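Local structure of putative lipoprotein (Bacteroides fragilis, 3QNK) at residues F61-D73 and D487-P501. The protein is a SusD-like protein of the outer membrane that probably takes part in binding glycans at the cell surface for uptake. Sequence-based numbering, arbitrary orientation.
With PO4 (phosphate ion), chain G; PO4 (phosphate ion), chain H.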
loop_
_atom_site.group_PDB
_atom_site.type_symbol
_atom_site.label_atom_id
_atom_site.label_comp_id
_atom_site.label_asym_id
_atom_site.label_seq_id
_atom_site.Cartn_x
_atom_site.Cartn_y
_atom_site.Cartn_z
ATOM N N PHE B 61 16.178 11.753 -4.423
ATOM C CA PHE B 61 17.015 12.127 -3.258
ATOM C C PHE B 61 18.412 12.512 -3.706
ATOM O O PHE B 61 18.977 13.515 -3.268
ATOM C CB PHE B 61 17.096 10.958 -2.235
ATOM C CG PHE B 61 18.060 11.134 -1.079
ATOM C CD1 PHE B 61 19.400 10.754 -1.197
ATOM C CD2 PHE B 61 17.627 11.654 0.140
ATOM C CE1 PHE B 61 20.306 10.953 -0.137
ATOM C CE2 PHE B 61 18.531 11.817 1.210
ATOM C CZ PHE B 61 19.870 11.510 1.043
ATOM N N ASN B 62 18.976 11.691 -4.575
ATOM C CA ASN B 62 20.330 11.843 -5.075
ATOM C C ASN B 62 20.602 13.210 -5.738
ATOM O O ASN B 62 21.755 13.590 -5.875
ATOM C CB ASN B 62 20.626 10.718 -6.047
ATOM C CG ASN B 62 20.814 9.382 -5.373
ATOM O OD1 ASN B 62 21.278 9.290 -4.250
ATOM N ND2 ASN B 62 20.526 8.312 -6.073
ATOM N N TYR B 63 19.561 13.953 -6.099
ATOM C CA TYR B 63 19.708 15.261 -6.747
ATOM C C TYR B 63 18.947 16.350 -5.954
ATOM O O TYR B 63 18.714 17.415 -6.487
ATOM C CB TYR B 63 19.220 15.191 -8.216
ATOM C CG TYR B 63 19.635 13.924 -8.935
ATOM C CD1 TYR B 63 20.938 13.764 -9.424
ATOM C CD2 TYR B 63 18.770 12.827 -9.018
ATOM C CE1 TYR B 63 21.342 12.570 -10.046
ATOM C CE2 TYR B 63 19.181 11.616 -9.600
ATOM C CZ TYR B 63 20.453 11.507 -10.135
ATOM O OH TYR B 63 20.810 10.339 -10.737
ATOM N N ASP B 64 18.597 16.089 -4.680
ATOM C CA ASP B 64 17.852 16.973 -3.782
ATOM C C ASP B 64 16.559 17.434 -4.502
ATOM O O ASP B 64 16.278 18.629 -4.610
ATOM C CB ASP B 64 18.715 18.163 -3.279
ATOM C CG ASP B 64 18.004 19.073 -2.279
ATOM O OD1 ASP B 64 17.223 18.548 -1.447
ATOM O OD2 ASP B 64 18.208 20.311 -2.345
HETATM N N MSE B 65 15.809 16.466 -5.056
HETATM C CA MSE B 65 14.624 16.817 -5.836
HETATM C C MSE B 65 13.361 16.247 -5.269
HETATM O O MSE B 65 12.298 16.462 -5.854
HETATM C CB MSE B 65 14.809 16.457 -7.298
HETATM C CG MSE B 65 15.535 17.578 -8.007
HETATM SE SE MSE B 65 16.169 17.389 -9.794
HETATM C CE MSE B 65 15.594 15.472 -10.236
ATOM N N VAL B 66 13.447 15.637 -4.058
ATOM C CA VAL B 66 12.283 15.164 -3.298
ATOM C C VAL B 66 11.517 16.407 -2.754
ATOM O O VAL B 66 12.104 17.498 -2.630
ATOM C CB VAL B 66 12.680 14.212 -2.139
ATOM C CG1 VAL B 66 13.214 12.886 -2.676
ATOM C CG2 VAL B 66 13.668 14.875 -1.195
ATOM N N SER B 67 10.228 16.233 -2.411
ATOM C CA SER B 67 9.376 17.278 -1.847
ATOM C C SER B 67 8.346 16.590 -0.988
ATOM O O SER B 67 8.339 15.369 -0.957
ATOM C CB SER B 67 8.727 18.102 -2.963
ATOM O OG SER B 67 7.796 17.414 -3.793
ATOM N N ALA B 68 7.485 17.330 -0.282
ATOM C CA ALA B 68 6.446 16.694 0.513
ATOM C C ALA B 68 5.447 15.914 -0.400
ATOM O O ALA B 68 4.957 14.843 -0.027
ATOM C CB ALA B 68 5.714 17.736 1.321
ATOM N N SER B 69 5.195 16.451 -1.613
ATOM C CA SER B 69 4.313 15.886 -2.639
ATOM C C SER B 69 4.976 14.660 -3.301
ATOM O O SER B 69 4.266 13.699 -3.579
ATOM C CB SER B 69 3.924 16.944 -3.659
ATOM O OG SER B 69 4.660 18.141 -3.453
ATOM N N ASP B 70 6.321 14.655 -3.508
ATOM C CA ASP B 70 7.036 13.462 -3.978
ATOM C C ASP B 70 8.109 13.127 -2.919
ATOM O O ASP B 70 9.270 13.505 -3.083
ATOM C CB ASP B 70 7.627 13.610 -5.404
ATOM C CG ASP B 70 8.026 12.285 -6.078
ATOM O OD1 ASP B 70 7.855 11.203 -5.448
ATOM O OD2 ASP B 70 8.482 12.324 -7.235
ATOM N N PRO B 71 7.710 12.507 -1.779
ATOM C CA PRO B 71 8.667 12.307 -0.688
ATOM C C PRO B 71 9.676 11.189 -0.877
ATOM O O PRO B 71 10.747 11.248 -0.272
ATOM C CB PRO B 71 7.779 12.046 0.529
ATOM C CG PRO B 71 6.517 11.605 0.010
ATOM C CD PRO B 71 6.360 12.064 -1.388
ATOM N N GLN B 72 9.328 10.169 -1.655
ATOM C CA GLN B 72 10.120 8.963 -1.910
ATOM C C GLN B 72 10.587 8.345 -0.585
ATOM O O GLN B 72 11.752 7.981 -0.420
ATOM C CB GLN B 72 11.264 9.240 -2.896
ATOM C CG GLN B 72 10.715 9.707 -4.245
ATOM C CD GLN B 72 11.649 9.758 -5.411
ATOM O OE1 GLN B 72 12.845 9.417 -5.359
ATOM N NE2 GLN B 72 11.072 10.164 -6.518
ATOM N N ASP B 73 9.628 8.231 0.364
ATOM C CA ASP B 73 9.794 7.721 1.732
ATOM C C ASP B 73 9.613 6.217 1.794
ATOM O O ASP B 73 9.731 5.623 2.867
ATOM C CB ASP B 73 8.787 8.413 2.672
ATOM C CG ASP B 73 7.311 8.155 2.400
ATOM O OD1 ASP B 73 6.952 7.914 1.217
ATOM O OD2 ASP B 73 6.511 8.187 3.376
ATOM N N ASP B 487 27.270 9.073 -11.685
ATOM C CA ASP B 487 26.157 9.845 -11.137
ATOM C C ASP B 487 26.660 11.195 -10.644
ATOM O O ASP B 487 27.638 11.258 -9.888
ATOM C CB ASP B 487 25.448 9.085 -9.990
ATOM C CG ASP B 487 23.954 9.345 -9.904
ATOM O OD1 ASP B 487 23.408 10.018 -10.828
ATOM O OD2 ASP B 487 23.317 8.870 -8.905
ATOM N N ILE B 488 26.007 12.277 -11.096
ATOM C CA ILE B 488 26.337 13.633 -10.666
ATOM C C ILE B 488 25.285 14.015 -9.610
ATOM O O ILE B 488 24.216 14.560 -9.931
ATOM C CB ILE B 488 26.458 14.662 -11.828
ATOM C CG1 ILE B 488 27.115 14.093 -13.104
ATOM C CG2 ILE B 488 27.079 15.956 -11.358
ATOM C CD1 ILE B 488 28.520 13.585 -13.048
ATOM N N ARG B 489 25.568 13.658 -8.369
ATOM C CA ARG B 489 24.679 13.930 -7.230
ATOM C C ARG B 489 24.952 15.302 -6.593
ATOM O O ARG B 489 26.014 15.922 -6.807
ATOM C CB ARG B 489 24.806 12.825 -6.157
ATOM C CG ARG B 489 24.323 11.494 -6.662
ATOM C CD ARG B 489 24.362 10.411 -5.633
ATOM N NE ARG B 489 24.014 9.131 -6.252
ATOM C CZ ARG B 489 24.046 7.964 -5.623
ATOM N NH1 ARG B 489 24.397 7.900 -4.349
ATOM N NH2 ARG B 489 23.770 6.847 -6.273
ATOM N N THR B 490 24.013 15.722 -5.738
ATOM C CA THR B 490 24.180 16.937 -4.970
ATOM C C THR B 490 23.614 16.702 -3.592
ATOM O O THR B 490 23.036 15.650 -3.337
ATOM C CB THR B 490 23.632 18.191 -5.662
ATOM O OG1 THR B 490 24.229 19.338 -5.021
ATOM C CG2 THR B 490 22.087 18.258 -5.671
ATOM N N TRP B 491 23.796 17.702 -2.697
ATOM C CA TRP B 491 23.364 17.646 -1.307
ATOM C C TRP B 491 22.705 18.950 -0.841
ATOM O O TRP B 491 22.981 20.039 -1.364
ATOM C CB TRP B 491 24.592 17.346 -0.418
ATOM C CG TRP B 491 24.230 17.206 1.032
ATOM C CD1 TRP B 491 24.266 18.185 1.987
ATOM C CD2 TRP B 491 23.583 16.076 1.638
ATOM N NE1 TRP B 491 23.697 17.734 3.146
ATOM C CE2 TRP B 491 23.261 16.442 2.960
ATOM C CE3 TRP B 491 23.222 14.792 1.179
ATOM C CZ2 TRP B 491 22.613 15.564 3.838
ATOM C CZ3 TRP B 491 22.641 13.899 2.068
ATOM C CH2 TRP B 491 22.353 14.285 3.384
ATOM N N ASN B 492 21.828 18.819 0.143
ATOM C CA ASN B 492 21.205 19.873 0.940
ATOM C C ASN B 492 20.958 19.295 2.334
ATOM O O ASN B 492 20.492 18.162 2.442
ATOM C CB ASN B 492 19.945 20.427 0.334
ATOM C CG ASN B 492 19.445 21.612 1.109
ATOM O OD1 ASN B 492 18.811 21.470 2.152
ATOM N ND2 ASN B 492 19.809 22.814 0.678
ATOM N N ASP B 493 21.264 20.065 3.387
ATOM C CA ASP B 493 21.144 19.584 4.758
ATOM C C ASP B 493 19.724 19.119 5.140
ATOM O O ASP B 493 19.613 18.303 6.053
ATOM C CB ASP B 493 21.675 20.626 5.725
ATOM C CG ASP B 493 23.200 20.765 5.713
ATOM O OD1 ASP B 493 23.893 19.837 5.195
ATOM O OD2 ASP B 493 23.705 21.741 6.299
ATOM N N ARG B 494 18.667 19.512 4.390
ATOM C CA ARG B 494 17.299 19.051 4.668
ATOM C C ARG B 494 17.180 17.545 4.467
ATOM O O ARG B 494 16.284 16.930 5.054
ATOM C CB ARG B 494 16.256 19.787 3.788
ATOM C CG ARG B 494 16.321 19.431 2.304
ATOM C CD ARG B 494 15.301 20.160 1.502
ATOM N NE ARG B 494 15.331 19.672 0.134
ATOM C CZ ARG B 494 14.359 19.846 -0.753
ATOM N NH1 ARG B 494 13.239 20.472 -0.411
ATOM N NH2 ARG B 494 14.486 19.369 -1.981
ATOM N N LEU B 495 18.080 16.955 3.635
ATOM C CA LEU B 495 18.152 15.524 3.311
ATOM C C LEU B 495 18.618 14.675 4.501
ATOM O O LEU B 495 18.679 13.440 4.393
ATOM C CB LEU B 495 19.052 15.280 2.099
ATOM C CG LEU B 495 18.639 15.905 0.751
ATOM C CD1 LEU B 495 19.704 15.647 -0.274
ATOM C CD2 LEU B 495 17.281 15.359 0.230
ATOM N N TYR B 496 18.900 15.325 5.670
ATOM C CA TYR B 496 19.273 14.601 6.911
ATOM C C TYR B 496 18.008 14.009 7.555
ATOM O O TYR B 496 18.105 13.187 8.477
ATOM C CB TYR B 496 20.072 15.463 7.883
ATOM C CG TYR B 496 21.534 15.599 7.503
ATOM C CD1 TYR B 496 22.298 14.485 7.163
ATOM C CD2 TYR B 496 22.162 16.840 7.507
ATOM C CE1 TYR B 496 23.634 14.611 6.791
ATOM C CE2 TYR B 496 23.497 16.980 7.107
ATOM C CZ TYR B 496 24.235 15.861 6.776
ATOM O OH TYR B 496 25.546 16.015 6.405
ATOM N N LEU B 497 16.814 14.364 6.990
ATOM C CA LEU B 497 15.511 13.819 7.377
ATOM C C LEU B 497 14.647 13.601 6.149
ATOM O O LEU B 497 14.746 14.371 5.194
ATOM C CB LEU B 497 14.793 14.739 8.378
ATOM C CG LEU B 497 15.280 14.705 9.840
ATOM C CD1 LEU B 497 14.424 15.604 10.698
ATOM C CD2 LEU B 497 15.255 13.254 10.418
ATOM N N THR B 498 13.808 12.547 6.163
ATOM C CA THR B 498 12.854 12.200 5.082
ATOM C C THR B 498 11.602 13.081 5.193
ATOM O O THR B 498 11.128 13.275 6.314
ATOM C CB THR B 498 12.520 10.705 5.154
ATOM O OG1 THR B 498 13.735 10.007 4.943
ATOM C CG2 THR B 498 11.489 10.258 4.103
ATOM N N PRO B 499 11.042 13.654 4.098
ATOM C CA PRO B 499 9.825 14.489 4.275
ATOM C C PRO B 499 8.628 13.652 4.704
ATOM O O PRO B 499 8.518 12.465 4.359
ATOM C CB PRO B 499 9.585 15.114 2.893
ATOM C CG PRO B 499 10.365 14.356 1.946
ATOM C CD PRO B 499 11.406 13.540 2.664
ATOM N N VAL B 500 7.781 14.248 5.526
ATOM C CA VAL B 500 6.526 13.618 5.910
ATOM C C VAL B 500 5.633 13.793 4.667
ATOM O O VAL B 500 5.610 14.896 4.095
ATOM C CB VAL B 500 5.920 14.227 7.211
ATOM C CG1 VAL B 500 4.511 13.703 7.477
ATOM C CG2 VAL B 500 6.829 13.994 8.419
ATOM N N PRO B 501 4.945 12.735 4.185
ATOM C CA PRO B 501 4.079 12.894 2.994
ATOM C C PRO B 501 3.090 14.062 3.127
ATOM O O PRO B 501 2.489 14.240 4.176
ATOM C CB PRO B 501 3.366 11.549 2.929
ATOM C CG PRO B 501 4.333 10.627 3.521
ATOM C CD PRO B 501 4.900 11.355 4.680
HETATM P P PO4 G . 23.211 11.871 -14.204
HETATM O O1 PO4 G . 23.289 13.168 -13.109
HETATM O O2 PO4 G . 22.400 12.341 -15.682
HETATM O O3 PO4 G . 24.745 11.558 -14.372
HETATM O O4 PO4 G . 22.761 10.414 -13.584
HETATM P P PO4 H . 5.068 20.875 -1.651
HETATM O O1 PO4 H . 6.633 20.738 -1.457
HETATM O O2 PO4 H . 4.550 22.358 -1.315
HETATM O O3 PO4 H . 4.645 20.525 -3.102
HETATM O O4 PO4 H . 4.207 19.935 -0.777
HETATM O O HOH W 1 21.608 13.460 -2.043
#
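Arg494 and Asp64 meet from opposite directions where two largely irregular segments of one chain in this SusD-family alpha-alpha superhelix run alongside each other: the loop 61-73 and residues 487-501, which leave strand 480-488 and pass through a 3-10 turn at 493-496. Arg494 turns CG into the cramped place between its backbone N and carbonyl carbon (chi1 69°), and from there the side chain runs extended to NE. CG and CD pass Asp64 OD1 at 4.0 and 3.9 Å; NE donates to the syn lone pair of OD1 at 2.7 Å, while NH2 comes to the same oxygen at 2.9 Å from above the carboxylate plane. The grip is side-on, two nitrogens on one atom, with carboxylate and guanidinium planes 88° apart. CZ lies by OD1, NH2 adds a weak bond to Asp64 O and also lies 3.1 Å from Val66 O, and NH1 is hydrogen-bonded to Gly516 O.

Beside this salt bridge, Leu495 packs against Phe61: its CB lies 3.6 Å from CE2, and CD1 sits over one face of the ring. The Asn62 amide stacks on the Arg489 guanidinium, the planes 7° apart, while OD1 is bonded to Gln467. Asp487 OD2 lies in the guanidinium plane of Arg489 and accepts from NE in a salt bridge. Pro71 packs on both Pro499 and Pro501, its CB against Pro499 CG and its CG toward Pro501. Thr490 N donates to Asn62 O, and a water bridges Phe61 O and Thr490 O. Tyr63 OH donates to the syn lone pair of Asp487 OD1 at 2.6 Å.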